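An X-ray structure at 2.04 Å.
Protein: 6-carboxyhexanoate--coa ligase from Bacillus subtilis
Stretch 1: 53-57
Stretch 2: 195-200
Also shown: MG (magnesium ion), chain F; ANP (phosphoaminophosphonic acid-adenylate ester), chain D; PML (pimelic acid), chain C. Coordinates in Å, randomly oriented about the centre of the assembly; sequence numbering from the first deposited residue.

Stretch 1 (53-57) SHSRG
Stretch 2 195-200: SDDPDY

Neither stretch forms a regular helix or strand. In stretch 1, S53 is the first residue after a helix to leave helical phi/psi, at -115/33. H54 is extended (-83/142). S55 (-67/-17) and R56 (-81/-2) are the middle residues of a type I turn from H54 to G57, closed by G57 N to H54 O at 3.0 Å. G57 has phi/psi 120/-178, where a CB would jam against the carbonyl O of R56, so glycine fits.

In stretch 2, S195 (-74/150) precedes D196 (-94/12) and D197 (-82/141). A type I turn runs from D197 to Y200, through P198 (-72/-12) and D199 (-122/24). Y200 is again extended (-149/113). The closest CA atoms across the pair are those of R56 and D197, 6.2 Å apart. The contact buries 283 Å², both sides summed. R56 and S55 are covered most by the other stretch, 66 and 62 Å². D196 and D197 are buried in the assembly.

Two hydrogen bonds join the stretches. S55 (chi1 p) points toward stretch 2, and S55 OG donates to D199 OD1 at 2.9 Å. D199 also points toward its partner, with chi1 p and chi2 -15°. The short hydroxyl of S55 reaches D199 while S55 OG rests 3.3 Å from P198 CD.

R56 starts out sideways, but its end comes nearer through chi1 m, chi2 t, chi3 p and chi4 87°. R56 NH1 donates to D196 O at 2.9 Å. D196 has chi1 p and chi2 -15°, and its OD2 lies over one face of the R56 guanidinium. R56 NE and D196 OD2 make a long salt bridge of 3.6 Å, of charges only. R56 CG lies 3.9 Å from P198 CD.

H54 has chi1 t and chi2 -67°. H54 ND1 accepts from R56 N at 3.0 Å, which leaves H54 NE2 to donate to ANP O2G at 2.8 Å. D197 OD1 lies at the ring edge, 3.1 Å from H54 CE1.

The two adjacent aspartates both bind magnesium. D196 OD1 and D197 OD1 each bind MG at 2.2 Å, joined by ANP O2G at 2.3 Å, ANP O1A at 2.6 Å and a water at 2.5 Å. That water donates to D196 OD2 at 3.1 Å. D197 has chi1 m and chi2 -3°; D197 N donates to S195 OG at 2.9 Å. S195 (chi1 t) also sets OG 2.9 Å from PML O72.

Y200 (chi1 t, chi2 79°) starts toward stretch 1, but its end leads away, and it makes no contact there. Y200 OH donates to PML O12 at a very short 2.5 Å, consistent with a carboxyhexanoate ligase.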

ATOM      1  N   SER A  53      -0.810 -14.106   8.885  1.00 39.74           N
ATOM      2  CA  SER A  53      -1.016 -15.401   9.491  1.00 42.15           C
ATOM      3  C   SER A  53      -1.206 -16.455   8.403  1.00 39.83           C
ATOM      4  O   SER A  53      -2.001 -17.361   8.554  1.00 48.12           O
ATOM      5  CB  SER A  53      -2.264 -15.343  10.374  1.00 41.01           C
ATOM      6  OG  SER A  53      -3.391 -15.047   9.565  1.00 53.34           O
ATOM      7  N   HIS A  54      -0.551 -16.300   7.263  1.00 36.84           N
ATOM      8  CA  HIS A  54      -0.849 -17.169   6.141  1.00 36.24           C
ATOM      9  C   HIS A  54      -0.083 -18.487   6.261  1.00 37.80           C
ATOM     10  O   HIS A  54       1.095 -18.497   6.582  1.00 33.97           O
ATOM     11  CB  HIS A  54      -0.535 -16.482   4.818  1.00 34.32           C
ATOM     12  CG  HIS A  54      -1.327 -17.014   3.670  1.00 35.19           C
ATOM     13  ND1 HIS A  54      -1.160 -18.296   3.198  1.00 38.02           N
ATOM     14  CD2 HIS A  54      -2.434 -16.535   3.060  1.00 34.27           C
ATOM     15  CE1 HIS A  54      -2.042 -18.526   2.242  1.00 39.38           C
ATOM     16  NE2 HIS A  54      -2.850 -17.486   2.166  1.00 35.72           N
ATOM     17  N   SER A  55      -0.738 -19.583   5.884  1.00 35.76           N
ATOM     18  CA  SER A  55      -0.120 -20.903   5.876  1.00 37.36           C
ATOM     19  C   SER A  55       1.003 -21.046   4.839  1.00 41.73           C
ATOM     20  O   SER A  55       1.753 -22.007   4.881  1.00 42.71           O
ATOM     21  CB  SER A  55      -1.191 -21.957   5.588  1.00 41.96           C
ATOM     22  OG  SER A  55      -1.701 -21.838   4.248  1.00 48.19           O
ATOM     23  N   ARG A  56       1.076 -20.153   3.852  1.00 38.02           N
ATOM     24  CA  ARG A  56       2.168 -20.207   2.903  1.00 38.27           C
ATOM     25  C   ARG A  56       3.436 -19.542   3.489  1.00 40.25           C
ATOM     26  O   ARG A  56       4.477 -19.516   2.852  1.00 45.69           O
ATOM     27  CB  ARG A  56       1.764 -19.562   1.568  1.00 36.70           C
ATOM     28  CG  ARG A  56       0.758 -20.398   0.781  1.00 37.41           C
ATOM     29  CD  ARG A  56       0.150 -19.681  -0.416  1.00 33.68           C
ATOM     30  NE  ARG A  56       1.139 -19.188  -1.364  1.00 30.03           N
ATOM     31  CZ  ARG A  56       1.648 -19.892  -2.369  1.00 33.59           C
ATOM     32  NH1 ARG A  56       1.317 -21.165  -2.532  1.00 35.49           N
ATOM     33  NH2 ARG A  56       2.586 -19.357  -3.139  1.00 31.49           N
ATOM     34  N   GLY A  57       3.342 -19.013   4.706  1.00 42.30           N
ATOM     35  CA  GLY A  57       4.500 -18.470   5.412  1.00 41.06           C
ATOM     36  C   GLY A  57       4.362 -16.990   5.767  1.00 46.22           C
ATOM     37  O   GLY A  57       3.382 -16.319   5.409  1.00 40.84           O
ATOM     38  N   SER A 195      -7.073 -23.937  -4.423  1.00 30.38           N
ATOM     39  CA  SER A 195      -6.272 -23.085  -3.605  1.00 28.59           C
ATOM     40  C   SER A 195      -4.797 -23.369  -3.814  1.00 26.70           C
ATOM     41  O   SER A 195      -4.398 -24.521  -3.965  1.00 27.19           O
ATOM     42  CB  SER A 195      -6.613 -23.312  -2.100  1.00 34.55           C
ATOM     43  OG  SER A 195      -5.971 -22.308  -1.331  1.00 35.47           O
ATOM     44  N   ASP A 196      -3.971 -22.349  -3.651  1.00 26.85           N
ATOM     45  CA  ASP A 196      -2.530 -22.555  -3.496  1.00 30.57           C
ATOM     46  C   ASP A 196      -2.133 -22.634  -1.989  1.00 27.57           C
ATOM     47  O   ASP A 196      -0.952 -22.723  -1.679  1.00 30.25           O
ATOM     48  CB  ASP A 196      -1.730 -21.444  -4.181  1.00 33.98           C
ATOM     49  CG  ASP A 196      -2.142 -20.032  -3.700  1.00 42.57           C
ATOM     50  OD1 ASP A 196      -3.222 -19.905  -3.073  1.00 46.54           O
ATOM     51  OD2 ASP A 196      -1.390 -19.056  -3.947  1.00 47.49           O
ATOM     52  N   ASP A 197      -3.100 -22.759  -1.096  1.00 26.78           N
ATOM     53  CA  ASP A 197      -2.778 -22.995   0.345  1.00 33.37           C
ATOM     54  C   ASP A 197      -2.490 -24.494   0.622  1.00 36.94           C
ATOM     55  O   ASP A 197      -3.254 -25.358   0.201  1.00 33.48           O
ATOM     56  CB  ASP A 197      -3.946 -22.577   1.224  1.00 33.65           C
ATOM     57  CG  ASP A 197      -4.323 -21.093   1.088  1.00 39.77           C
ATOM     58  OD1 ASP A 197      -3.670 -20.301   0.359  1.00 41.39           O
ATOM     59  OD2 ASP A 197      -5.371 -20.735   1.667  1.00 48.29           O
ATOM     60  N   PRO A 198      -1.503 -24.798   1.490  1.00 41.90           N
ATOM     61  CA  PRO A 198      -1.210 -26.208   1.744  1.00 39.19           C
ATOM     62  C   PRO A 198      -2.290 -26.900   2.568  1.00 34.96           C
ATOM     63  O   PRO A 198      -2.364 -28.120   2.602  1.00 37.21           O
ATOM     64  CB  PRO A 198       0.132 -26.164   2.495  1.00 37.56           C
ATOM     65  CG  PRO A 198       0.204 -24.796   3.071  1.00 42.24           C
ATOM     66  CD  PRO A 198      -0.473 -23.909   2.060  1.00 39.32           C
ATOM     67  N   ASP A 199      -3.188 -26.137   3.151  1.00 35.61           N
ATOM     68  CA  ASP A 199      -4.061 -26.695   4.178  1.00 39.10           C
ATOM     69  C   ASP A 199      -5.514 -26.524   3.761  1.00 40.52           C
ATOM     70  O   ASP A 199      -6.409 -26.633   4.595  1.00 37.17           O
ATOM     71  CB  ASP A 199      -3.819 -26.006   5.513  1.00 42.04           C
ATOM     72  CG  ASP A 199      -3.838 -24.484   5.389  1.00 49.87           C
ATOM     73  OD1 ASP A 199      -3.748 -23.924   4.250  1.00 50.10           O
ATOM     74  OD2 ASP A 199      -3.998 -23.846   6.438  1.00 49.75           O
ATOM     75  N   TYR A 200      -5.755 -26.404   2.453  1.00 32.93           N
ATOM     76  CA  TYR A 200      -7.135 -26.334   1.958  1.00 33.57           C
ATOM     77  C   TYR A 200      -7.276 -26.926   0.565  1.00 34.38           C
ATOM     78  O   TYR A 200      -6.635 -26.450  -0.391  1.00 32.74           O
ATOM     79  CB  TYR A 200      -7.590 -24.890   1.958  1.00 33.70           C
ATOM     80  CG  TYR A 200      -9.076 -24.742   1.889  1.00 37.13           C
ATOM     81  CD1 TYR A 200      -9.866 -24.910   3.025  1.00 33.54           C
ATOM     82  CD2 TYR A 200      -9.715 -24.527   0.661  1.00 34.60           C
ATOM     83  CE1 TYR A 200     -11.242 -24.768   2.968  1.00 32.36           C
ATOM     84  CE2 TYR A 200     -11.095 -24.468   0.578  1.00 34.97           C
ATOM     85  CZ  TYR A 200     -11.856 -24.586   1.722  1.00 35.34           C
ATOM     86  OH  TYR A 200     -13.214 -24.422   1.645  1.00 33.93           O
TER
HETATM   87 MG    MG F 704      -3.959 -18.796  -1.267  1.00 45.34          MG
HETATM   88  PG  ANP D 702      -5.147 -15.853   0.093  1.00 34.61           P
HETATM   89  O1G ANP D 702      -4.563 -15.015   1.197  1.00 32.91           O
HETATM   90  O2G ANP D 702      -4.852 -17.317   0.266  1.00 36.24           O
HETATM   91  O3G ANP D 702      -6.591 -15.619  -0.210  1.00 29.62           O
HETATM   92  PB  ANP D 702      -4.932 -15.477  -2.847  1.00 29.51           P
HETATM   93  O1B ANP D 702      -6.274 -14.836  -2.826  1.00 25.35           O
HETATM   94  O2B ANP D 702      -3.818 -15.031  -3.719  1.00 29.38           O
HETATM   95  N3B ANP D 702      -4.246 -15.339  -1.267  1.00 27.99           N
HETATM   96  PA  ANP D 702      -6.455 -17.915  -2.971  1.00 34.05           P
HETATM   97  O1A ANP D 702      -6.217 -19.244  -2.418  1.00 28.96           O
HETATM   98  O2A ANP D 702      -7.564 -17.021  -2.495  1.00 32.00           O
HETATM   99  O3A ANP D 702      -5.086 -17.075  -3.058  1.00 31.40           O
HETATM  100  O5' ANP D 702      -6.683 -18.191  -4.583  1.00 27.61           O
HETATM  101  C5' ANP D 702      -6.041 -19.258  -5.221  1.00 29.63           C
HETATM  102  C4' ANP D 702      -5.449 -18.776  -6.547  1.00 29.70           C
HETATM  103  O4' ANP D 702      -6.494 -18.189  -7.333  1.00 29.85           O
HETATM  104  C3' ANP D 702      -4.393 -17.699  -6.346  1.00 29.55           C
HETATM  105  O3' ANP D 702      -3.087 -18.257  -6.266  1.00 33.47           O
HETATM  106  C2' ANP D 702      -4.510 -16.886  -7.602  1.00 30.57           C
HETATM  107  O2' ANP D 702      -3.820 -17.565  -8.652  1.00 26.08           O
HETATM  108  C1' ANP D 702      -5.987 -16.960  -7.868  1.00 30.02           C
HETATM  109  N9  ANP D 702      -6.630 -15.775  -7.288  1.00 32.14           N
HETATM  110  C8  ANP D 702      -6.882 -15.508  -5.958  1.00 37.16           C
HETATM  111  N7  ANP D 702      -7.567 -14.346  -5.840  1.00 34.41           N
HETATM  112  C5  ANP D 702      -7.715 -13.846  -7.105  1.00 27.81           C
HETATM  113  C6  ANP D 702      -8.293 -12.644  -7.729  1.00 31.13           C
HETATM  114  N6  ANP D 702      -8.855 -11.672  -7.004  1.00 35.14           N
HETATM  115  N1  ANP D 702      -8.255 -12.526  -9.074  1.00 27.74           N
HETATM  116  C2  ANP D 702      -7.671 -13.459  -9.835  1.00 26.06           C
HETATM  117  N3  ANP D 702      -7.178 -14.620  -9.370  1.00 27.49           N
HETATM  118  C4  ANP D 702      -7.082 -14.790  -8.030  1.00 28.03           C
HETATM  119  C1  PML C 701     -14.777 -23.098  -1.416  1.00 47.65           C
HETATM  120  O11 PML C 701     -15.934 -23.039  -1.947  1.00 33.44           O
HETATM  121  O12 PML C 701     -14.612 -23.652  -0.272  1.00 38.63           O
HETATM  122  C2  PML C 701     -13.578 -22.868  -2.356  1.00 40.91           C
HETATM  123  C3  PML C 701     -12.564 -21.809  -1.953  1.00 43.59           C
HETATM  124  C4  PML C 701     -11.131 -22.117  -2.423  1.00 36.86           C
HETATM  125  C5  PML C 701     -10.443 -20.985  -3.163  1.00 47.91           C
HETATM  126  C6  PML C 701      -9.038 -20.660  -2.666  1.00 46.34           C
HETATM  127  C7  PML C 701      -9.027 -20.249  -1.192  1.00 53.70           C
HETATM  128  O71 PML C 701      -9.704 -19.257  -0.832  1.00 55.69           O
HETATM  129  O72 PML C 701      -8.251 -20.838  -0.397  1.00 48.81           O
HETATM  130  O   HOH W   1      -2.057 -17.193  -1.583  1.00 36.55           O